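Local coordinates for protein LEOA (Escherichia coli, PDB 4AUR) that is a bacterial dynamin-like GTPase of enterotoxigenic strains, probably coupling GTP hydrolysis to membrane-associated work linked to heat-labile toxin secretion, at residues V378-L392 / M524-E536. Sequence-based numbering, arbitrary orientation.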
ATOM      1  N   VAL A 378     -38.903  17.701  31.826  1.00 28.73           N
ATOM      2  CA  VAL A 378     -38.126  18.428  30.844  1.00 29.48           C
ATOM      3  C   VAL A 378     -36.646  18.178  31.020  1.00 30.32           C
ATOM      4  O   VAL A 378     -35.944  17.848  30.066  1.00 31.10           O
ATOM      5  CB  VAL A 378     -38.358  19.923  30.972  1.00 29.88           C
ATOM      6  CG1 VAL A 378     -37.396  20.702  30.098  1.00 30.85           C
ATOM      7  CG2 VAL A 378     -39.778  20.244  30.590  1.00 31.77           C
ATOM      8  N   ASP A 379     -36.182  18.356  32.244  1.00 30.58           N
ATOM      9  CA  ASP A 379     -34.861  17.944  32.614  1.00 31.52           C
ATOM     10  C   ASP A 379     -34.586  16.519  32.104  1.00 31.18           C
ATOM     11  O   ASP A 379     -33.603  16.291  31.446  1.00 30.82           O
ATOM     12  CB  ASP A 379     -34.678  18.038  34.142  1.00 34.17           C
ATOM     13  CG  ASP A 379     -34.394  19.487  34.652  1.00 35.97           C
ATOM     14  OD1 ASP A 379     -34.726  20.501  33.989  1.00 37.74           O
ATOM     15  OD2 ASP A 379     -33.831  19.603  35.765  1.00 40.49           O
ATOM     16  N   ARG A 380     -35.447  15.555  32.381  1.00 34.06           N
ATOM     17  CA  ARG A 380     -35.135  14.167  31.999  1.00 37.52           C
ATOM     18  C   ARG A 380     -34.882  14.020  30.490  1.00 34.75           C
ATOM     19  O   ARG A 380     -34.015  13.259  30.069  1.00 32.40           O
ATOM     20  CB  ARG A 380     -36.234  13.219  32.457  1.00 43.40           C
ATOM     21  CG  ARG A 380     -35.916  11.733  32.356  1.00 51.89           C
ATOM     22  CD  ARG A 380     -36.864  10.952  33.274  1.00 65.73           C
ATOM     23  NE  ARG A 380     -37.194   9.599  32.804  1.00 75.20           N
ATOM     24  CZ  ARG A 380     -38.156   8.823  33.322  1.00 81.78           C
ATOM     25  NH1 ARG A 380     -38.911   9.246  34.338  1.00 83.60           N
ATOM     26  NH2 ARG A 380     -38.374   7.614  32.814  1.00 82.50           N
ATOM     27  N   PHE A 381     -35.633  14.762  29.685  1.00 33.41           N
ATOM     28  CA  PHE A 381     -35.480  14.735  28.229  1.00 31.93           C
ATOM     29  C   PHE A 381     -34.185  15.436  27.837  1.00 32.33           C
ATOM     30  O   PHE A 381     -33.368  14.894  27.103  1.00 32.11           O
ATOM     31  CB  PHE A 381     -36.684  15.397  27.543  1.00 29.64           C
ATOM     32  CG  PHE A 381     -36.485  15.667  26.074  1.00 28.01           C
ATOM     33  CD1 PHE A 381     -35.896  14.736  25.247  1.00 27.73           C
ATOM     34  CD2 PHE A 381     -36.895  16.861  25.518  1.00 27.26           C
ATOM     35  CE1 PHE A 381     -35.717  15.005  23.907  1.00 26.34           C
ATOM     36  CE2 PHE A 381     -36.723  17.127  24.177  1.00 25.83           C
ATOM     37  CZ  PHE A 381     -36.138  16.197  23.370  1.00 25.20           C
ATOM     38  N   PHE A 382     -33.993  16.633  28.363  1.00 34.08           N
ATOM     39  CA  PHE A 382     -32.765  17.371  28.154  1.00 36.07           C
ATOM     40  C   PHE A 382     -31.512  16.512  28.476  1.00 36.28           C
ATOM     41  O   PHE A 382     -30.472  16.626  27.824  1.00 39.46           O
ATOM     42  CB  PHE A 382     -32.821  18.694  28.938  1.00 37.00           C
ATOM     43  CG  PHE A 382     -31.744  19.676  28.574  1.00 40.88           C
ATOM     44  CD1 PHE A 382     -31.260  19.783  27.270  1.00 42.56           C
ATOM     45  CD2 PHE A 382     -31.227  20.519  29.529  1.00 45.00           C
ATOM     46  CE1 PHE A 382     -30.265  20.699  26.940  1.00 43.68           C
ATOM     47  CE2 PHE A 382     -30.227  21.436  29.206  1.00 48.42           C
ATOM     48  CZ  PHE A 382     -29.747  21.527  27.908  1.00 46.11           C
ATOM     49  N   GLU A 383     -31.617  15.602  29.422  1.00 34.83           N
ATOM     50  CA  GLU A 383     -30.483  14.766  29.765  1.00 35.42           C
ATOM     51  C   GLU A 383     -30.351  13.586  28.805  1.00 34.05           C
ATOM     52  O   GLU A 383     -29.288  13.348  28.248  1.00 34.32           O
ATOM     53  CB  GLU A 383     -30.616  14.290  31.211  1.00 38.57           C
ATOM     54  CG  GLU A 383     -30.605  15.446  32.218  1.00 40.32           C
ATOM     55  CD  GLU A 383     -31.150  15.064  33.591  1.00 41.91           C
ATOM     56  OE1 GLU A 383     -31.291  13.837  33.849  1.00 38.29           O
ATOM     57  OE2 GLU A 383     -31.428  15.999  34.401  1.00 42.35           O
ATOM     58  N   GLN A 384     -31.425  12.841  28.606  1.00 33.49           N
ATOM     59  CA  GLN A 384     -31.426  11.780  27.609  1.00 32.80           C
ATOM     60  C   GLN A 384     -30.926  12.340  26.269  1.00 31.51           C
ATOM     61  O   GLN A 384     -30.045  11.766  25.647  1.00 31.61           O
ATOM     62  CB  GLN A 384     -32.829  11.177  27.443  1.00 33.86           C
ATOM     63  CG  GLN A 384     -33.329  10.349  28.625  1.00 35.72           C
ATOM     64  CD  GLN A 384     -34.707   9.678  28.391  1.00 39.18           C
ATOM     65  OE1 GLN A 384     -35.695  10.299  27.954  1.00 36.18           O
ATOM     66  NE2 GLN A 384     -34.766   8.393  28.697  1.00 40.21           N
ATOM     67  N   SER A 385     -31.465  13.480  25.854  1.00 29.36           N
ATOM     68  CA  SER A 385     -31.068  14.092  24.591  1.00 28.96           C
ATOM     69  C   SER A 385     -29.641  14.660  24.597  1.00 28.40           C
ATOM     70  O   SER A 385     -28.949  14.601  23.595  1.00 29.18           O
ATOM     71  CB  SER A 385     -32.069  15.170  24.145  1.00 28.10           C
ATOM     72  OG  SER A 385     -31.753  16.424  24.718  1.00 29.19           O
ATOM     73  N   THR A 386     -29.199  15.223  25.705  1.00 29.68           N
ATOM     74  CA  THR A 386     -27.771  15.578  25.835  1.00 30.29           C
ATOM     75  C   THR A 386     -26.880  14.314  25.763  1.00 28.48           C
ATOM     76  O   THR A 386     -25.788  14.364  25.247  1.00 27.74           O
ATOM     77  CB  THR A 386     -27.492  16.397  27.133  1.00 30.35           C
ATOM     78  OG1 THR A 386     -28.030  17.721  26.995  1.00 28.97           O
ATOM     79  CG2 THR A 386     -25.990  16.510  27.423  1.00 29.72           C
ATOM     80  N   ALA A 387     -27.350  13.179  26.256  1.00 28.36           N
ATOM     81  CA  ALA A 387     -26.554  11.965  26.189  1.00 28.22           C
ATOM     82  C   ALA A 387     -26.455  11.431  24.772  1.00 28.72           C
ATOM     83  O   ALA A 387     -25.476  10.772  24.450  1.00 31.06           O
ATOM     84  CB  ALA A 387     -27.121  10.897  27.111  1.00 28.01           C
ATOM     85  N   VAL A 388     -27.465  11.687  23.943  1.00 28.33           N
ATOM     86  CA  VAL A 388     -27.441  11.283  22.537  1.00 29.48           C
ATOM     87  C   VAL A 388     -26.327  12.025  21.816  1.00 30.55           C
ATOM     88  O   VAL A 388     -25.531  11.440  21.084  1.00 30.24           O
ATOM     89  CB  VAL A 388     -28.795  11.572  21.838  1.00 30.74           C
ATOM     90  CG1 VAL A 388     -28.674  11.599  20.308  1.00 30.19           C
ATOM     91  CG2 VAL A 388     -29.831  10.537  22.268  1.00 31.49           C
ATOM     92  N   SER A 389     -26.273  13.323  22.045  1.00 29.83           N
ATOM     93  CA  SER A 389     -25.274  14.154  21.429  1.00 30.91           C
ATOM     94  C   SER A 389     -23.882  13.811  21.957  1.00 32.08           C
ATOM     95  O   SER A 389     -22.868  14.049  21.282  1.00 32.54           O
ATOM     96  CB  SER A 389     -25.587  15.622  21.695  1.00 30.76           C
ATOM     97  OG  SER A 389     -24.961  16.005  22.885  1.00 34.49           O
ATOM     98  N   GLN A 390     -23.827  13.247  23.155  1.00 30.88           N
ATOM     99  CA  GLN A 390     -22.570  12.818  23.681  1.00 32.64           C
ATOM    100  C   GLN A 390     -22.075  11.539  23.038  1.00 31.67           C
ATOM    101  O   GLN A 390     -20.885  11.385  22.846  1.00 33.52           O
ATOM    102  CB  GLN A 390     -22.630  12.630  25.188  1.00 34.75           C
ATOM    103  CG  GLN A 390     -21.254  12.774  25.843  1.00 37.38           C
ATOM    104  CD  GLN A 390     -20.902  14.216  26.196  1.00 38.43           C
ATOM    105  OE1 GLN A 390     -21.751  15.118  26.205  1.00 39.50           O
ATOM    106  NE2 GLN A 390     -19.640  14.431  26.506  1.00 41.38           N
ATOM    107  N   ARG A 391     -22.970  10.616  22.730  1.00 31.28           N
ATOM    108  CA  ARG A 391     -22.580   9.397  22.032  1.00 31.93           C
ATOM    109  C   ARG A 391     -22.163   9.683  20.601  1.00 31.53           C
ATOM    110  O   ARG A 391     -21.346   8.967  20.037  1.00 33.60           O
ATOM    111  CB  ARG A 391     -23.701   8.367  22.037  1.00 35.53           C
ATOM    112  CG  ARG A 391     -23.711   7.535  23.304  1.00 39.53           C
ATOM    113  CD  ARG A 391     -24.800   6.472  23.302  1.00 42.74           C
ATOM    114  NE  ARG A 391     -26.010   6.952  23.969  1.00 44.59           N
ATOM    115  CZ  ARG A 391     -27.147   7.271  23.363  1.00 45.50           C
ATOM    116  NH1 ARG A 391     -27.290   7.163  22.034  1.00 44.00           N
ATOM    117  NH2 ARG A 391     -28.152   7.708  24.109  1.00 44.63           N
ATOM    118  N   LEU A 392     -22.723  10.727  20.014  1.00 29.48           N
ATOM    119  CA  LEU A 392     -22.354  11.110  18.679  1.00 28.72           C
ATOM    120  C   LEU A 392     -20.952  11.714  18.683  1.00 28.35           C
ATOM    121  O   LEU A 392     -20.144  11.370  17.841  1.00 29.65           O
ATOM    122  CB  LEU A 392     -23.390  12.081  18.091  1.00 28.36           C
ATOM    123  CG  LEU A 392     -22.978  13.020  16.958  1.00 27.59           C
ATOM    124  CD1 LEU A 392     -22.531  12.241  15.734  1.00 27.78           C
ATOM    125  CD2 LEU A 392     -24.155  13.920  16.627  1.00 27.19           C
HETATM  126  N   MSE A 524     -36.684  22.981  18.828  1.00 31.05           N
HETATM  127  CA  MSE A 524     -36.501  21.838  19.681  1.00 31.72           C
HETATM  128  C   MSE A 524     -35.034  21.584  19.715  1.00 30.31           C
HETATM  129  O   MSE A 524     -34.391  21.672  20.750  1.00 29.27           O
HETATM  130  CB  MSE A 524     -37.331  20.661  19.183  1.00 30.11           C
HETATM  131  CG  MSE A 524     -37.357  19.602  20.270  1.00 30.20           C
HETATM  132 SE   MSE A 524     -35.994  18.230  19.875  1.00 29.82          SE
HETATM  133  CE  MSE A 524     -34.495  18.852  20.926  1.00 31.64           C
ATOM    134  N   PHE A 525     -34.465  21.335  18.555  1.00 32.66           N
ATOM    135  CA  PHE A 525     -33.020  21.147  18.477  1.00 30.31           C
ATOM    136  C   PHE A 525     -32.209  22.273  19.078  1.00 28.54           C
ATOM    137  O   PHE A 525     -31.253  21.988  19.774  1.00 28.87           O
ATOM    138  CB  PHE A 525     -32.591  20.830  17.060  1.00 27.79           C
ATOM    139  CG  PHE A 525     -32.795  19.409  16.717  1.00 26.21           C
ATOM    140  CD1 PHE A 525     -32.019  18.446  17.325  1.00 24.60           C
ATOM    141  CD2 PHE A 525     -33.772  19.025  15.834  1.00 25.13           C
ATOM    142  CE1 PHE A 525     -32.202  17.116  17.031  1.00 25.28           C
ATOM    143  CE2 PHE A 525     -33.960  17.705  15.536  1.00 24.68           C
ATOM    144  CZ  PHE A 525     -33.177  16.744  16.134  1.00 24.90           C
ATOM    145  N   ALA A 526     -32.599  23.522  18.860  1.00 27.14           N
ATOM    146  CA  ALA A 526     -31.772  24.650  19.330  1.00 29.95           C
ATOM    147  C   ALA A 526     -31.702  24.777  20.846  1.00 31.01           C
ATOM    148  O   ALA A 526     -30.799  25.406  21.365  1.00 31.72           O
ATOM    149  CB  ALA A 526     -32.268  25.965  18.742  1.00 30.93           C
ATOM    150  N   PHE A 527     -32.671  24.190  21.537  1.00 33.02           N
ATOM    151  CA  PHE A 527     -32.811  24.304  22.973  1.00 35.32           C
ATOM    152  C   PHE A 527     -32.264  23.085  23.714  1.00 35.25           C
ATOM    153  O   PHE A 527     -31.598  23.226  24.748  1.00 36.50           O
ATOM    154  CB  PHE A 527     -34.291  24.493  23.308  1.00 38.68           C
ATOM    155  CG  PHE A 527     -34.538  25.085  24.658  1.00 44.94           C
ATOM    156  CD1 PHE A 527     -34.541  26.466  24.833  1.00 49.22           C
ATOM    157  CD2 PHE A 527     -34.777  24.263  25.766  1.00 50.36           C
ATOM    158  CE1 PHE A 527     -34.760  27.021  26.086  1.00 54.66           C
ATOM    159  CE2 PHE A 527     -35.003  24.812  27.025  1.00 52.30           C
ATOM    160  CZ  PHE A 527     -34.994  26.194  27.183  1.00 55.32           C
ATOM    161  N   PHE A 528     -32.543  21.893  23.190  1.00 34.18           N
ATOM    162  CA  PHE A 528     -32.167  20.650  23.850  1.00 32.20           C
ATOM    163  C   PHE A 528     -30.954  19.937  23.270  1.00 32.75           C
ATOM    164  O   PHE A 528     -30.477  18.972  23.868  1.00 36.71           O
ATOM    165  CB  PHE A 528     -33.337  19.684  23.814  1.00 31.71           C
ATOM    166  CG  PHE A 528     -34.597  20.226  24.443  1.00 31.31           C
ATOM    167  CD1 PHE A 528     -34.817  20.079  25.804  1.00 31.20           C
ATOM    168  CD2 PHE A 528     -35.549  20.880  23.684  1.00 30.99           C
ATOM    169  CE1 PHE A 528     -35.955  20.576  26.399  1.00 32.10           C
ATOM    170  CE2 PHE A 528     -36.695  21.376  24.268  1.00 32.85           C
ATOM    171  CZ  PHE A 528     -36.898  21.226  25.634  1.00 32.72           C
ATOM    172  N   ALA A 529     -30.459  20.372  22.112  1.00 32.66           N
ATOM    173  CA  ALA A 529     -29.401  19.635  21.406  1.00 28.90           C
ATOM    174  C   ALA A 529     -28.710  20.426  20.287  1.00 27.82           C
ATOM    175  O   ALA A 529     -28.577  19.930  19.178  1.00 25.73           O
ATOM    176  CB  ALA A 529     -30.001  18.366  20.841  1.00 28.16           C
ATOM    177  N   PRO A 530     -28.275  21.663  20.576  1.00 28.62           N
ATOM    178  CA  PRO A 530     -27.619  22.490  19.582  1.00 29.43           C
ATOM    179  C   PRO A 530     -26.298  21.944  19.051  1.00 31.89           C
ATOM    180  O   PRO A 530     -25.943  22.219  17.877  1.00 32.25           O
ATOM    181  CB  PRO A 530     -27.379  23.813  20.314  1.00 29.19           C
ATOM    182  CG  PRO A 530     -27.505  23.505  21.762  1.00 29.89           C
ATOM    183  CD  PRO A 530     -28.530  22.419  21.813  1.00 30.66           C
ATOM    184  N   GLN A 531     -25.569  21.185  19.876  1.00 31.14           N
ATOM    185  CA  GLN A 531     -24.285  20.663  19.409  1.00 32.06           C
ATOM    186  C   GLN A 531     -24.365  19.691  18.231  1.00 29.96           C
ATOM    187  O   GLN A 531     -23.373  19.478  17.541  1.00 28.99           O
ATOM    188  CB  GLN A 531     -23.460  20.055  20.536  1.00 34.56           C
ATOM    189  CG  GLN A 531     -24.161  18.993  21.341  1.00 35.87           C
ATOM    190  CD  GLN A 531     -24.720  19.545  22.626  1.00 38.29           C
ATOM    191  OE1 GLN A 531     -24.009  20.241  23.376  1.00 41.05           O
ATOM    192  NE2 GLN A 531     -26.000  19.253  22.890  1.00 36.42           N
ATOM    193  N   ILE A 532     -25.525  19.093  17.986  1.00 29.51           N
ATOM    194  CA  ILE A 532     -25.667  18.233  16.815  1.00 28.49           C
ATOM    195  C   ILE A 532     -25.492  19.078  15.563  1.00 30.13           C
ATOM    196  O   ILE A 532     -24.759  18.682  14.674  1.00 28.29           O
ATOM    197  CB  ILE A 532     -26.992  17.468  16.769  1.00 27.65           C
ATOM    198  CG1 ILE A 532     -27.044  16.434  17.895  1.00 28.13           C
ATOM    199  CG2 ILE A 532     -27.123  16.727  15.445  1.00 27.99           C
ATOM    200  CD1 ILE A 532     -28.444  15.997  18.274  1.00 27.32           C
ATOM    201  N   GLN A 533     -26.143  20.241  15.479  1.00 31.44           N
ATOM    202  CA  GLN A 533     -25.963  21.070  14.295  1.00 32.05           C
ATOM    203  C   GLN A 533     -24.506  21.566  14.242  1.00 31.26           C
ATOM    204  O   GLN A 533     -23.853  21.564  13.183  1.00 27.51           O
ATOM    205  CB  GLN A 533     -26.950  22.226  14.279  1.00 34.69           C
ATOM    206  CG  GLN A 533     -26.691  23.263  13.185  1.00 37.80           C
ATOM    207  CD  GLN A 533     -27.870  24.207  12.991  1.00 40.70           C
ATOM    208  OE1 GLN A 533     -27.767  25.413  13.227  1.00 46.63           O
ATOM    209  NE2 GLN A 533     -29.001  23.660  12.569  1.00 39.34           N
ATOM    210  N   GLN A 534     -23.992  21.953  15.399  1.00 29.84           N
ATOM    211  CA  GLN A 534     -22.644  22.462  15.472  1.00 30.70           C
ATOM    212  C   GLN A 534     -21.626  21.431  14.989  1.00 28.77           C
ATOM    213  O   GLN A 534     -20.777  21.756  14.184  1.00 30.15           O
ATOM    214  CB  GLN A 534     -22.349  22.979  16.884  1.00 32.31           C
ATOM    215  CG  GLN A 534     -23.058  24.294  17.168  1.00 33.64           C
ATOM    216  CD  GLN A 534     -23.153  24.650  18.645  1.00 37.15           C
ATOM    217  OE1 GLN A 534     -22.609  23.956  19.525  1.00 37.36           O
ATOM    218  NE2 GLN A 534     -23.861  25.763  18.930  1.00 38.58           N
HETATM  219  N   MSE A 535     -21.739  20.189  15.439  1.00 27.69           N
HETATM  220  CA  MSE A 535     -20.881  19.116  14.955  1.00 27.28           C
HETATM  221  C   MSE A 535     -21.080  18.838  13.489  1.00 27.47           C
HETATM  222  O   MSE A 535     -20.175  18.404  12.824  1.00 29.13           O
HETATM  223  CB  MSE A 535     -21.178  17.813  15.671  1.00 28.02           C
HETATM  224  CG  MSE A 535     -20.753  17.871  17.129  1.00 30.70           C
HETATM  225 SE   MSE A 535     -21.063  16.192  18.135  1.00 33.79          SE
HETATM  226  CE  MSE A 535     -22.357  16.887  19.448  1.00 34.52           C
ATOM    227  N   GLU A 536     -22.271  19.037  12.966  1.00 28.10           N
ATOM    228  CA  GLU A 536     -22.510  18.785  11.566  1.00 29.44           C
ATOM    229  C   GLU A 536     -21.705  19.774  10.716  1.00 31.41           C
ATOM    230  O   GLU A 536     -21.087  19.395   9.717  1.00 31.29           O
ATOM    231  CB  GLU A 536     -23.995  18.891  11.251  1.00 29.88           C
ATOM    232  CG  GLU A 536     -24.288  19.117   9.783  1.00 30.73           C
ATOM    233  CD  GLU A 536     -25.752  18.993   9.463  1.00 29.52           C
ATOM    234  OE1 GLU A 536     -26.501  19.954   9.755  1.00 27.20           O
ATOM    235  OE2 GLU A 536     -26.135  17.928   8.907  1.00 29.94           O
TER
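Phe528 fits as a knob into a hole formed by Val378, Phe381, Phe382 and Ser385, joining two parts of the helical bundle in the dynamin-like helical domain. The chain kinks at Ala529: residues 524-528 cross residues 378-392 at -91°, whereas 530-536 run at 19° to them, in the same general N-to-C sense. Phe528 buries more surface against the other segment than any other residue here, its ring covered on both faces. Phe381 CE2 lies over the centre of one face, 3.8 Å from CG of Phe528, and the Phe527 ring covers the opposite face with its CD2. The planes of Phe381 and Phe528 meet obliquely, while Val378 CG1 meets the edge of the Phe528 ring at CE1. Selenomethionine Met524 folds back through its bent chain to bring SE to the Phe381 edge, a Met-aromatic contact with SE 4.0 Å from CZ of Phe381. Leu324 and Leu328 of helix 275-343 also pack against Phe381.

Toward the solvent side the contact thins: exposed Phe527 reaches the other segment chiefly through its carbonyl oxygen, near Phe382 CE1, and its ring has a cation-pi partner in Lys453. Beyond the kink no ring takes part: Ser389 packs against Gln531 CG, Leu392 CD2 against Ile532 CG1, and Leu392 CG meets Met535 SE tip to tip at 3.9 Å.

At the helix end the Phe382 ring edge lies against Phe528 O. Ser385 OG, placed between its backbone N and carbonyl carbon (chi1 87°), donates a 3.0 Å hydrogen bond to Phe528 O from above the carbonyl plane.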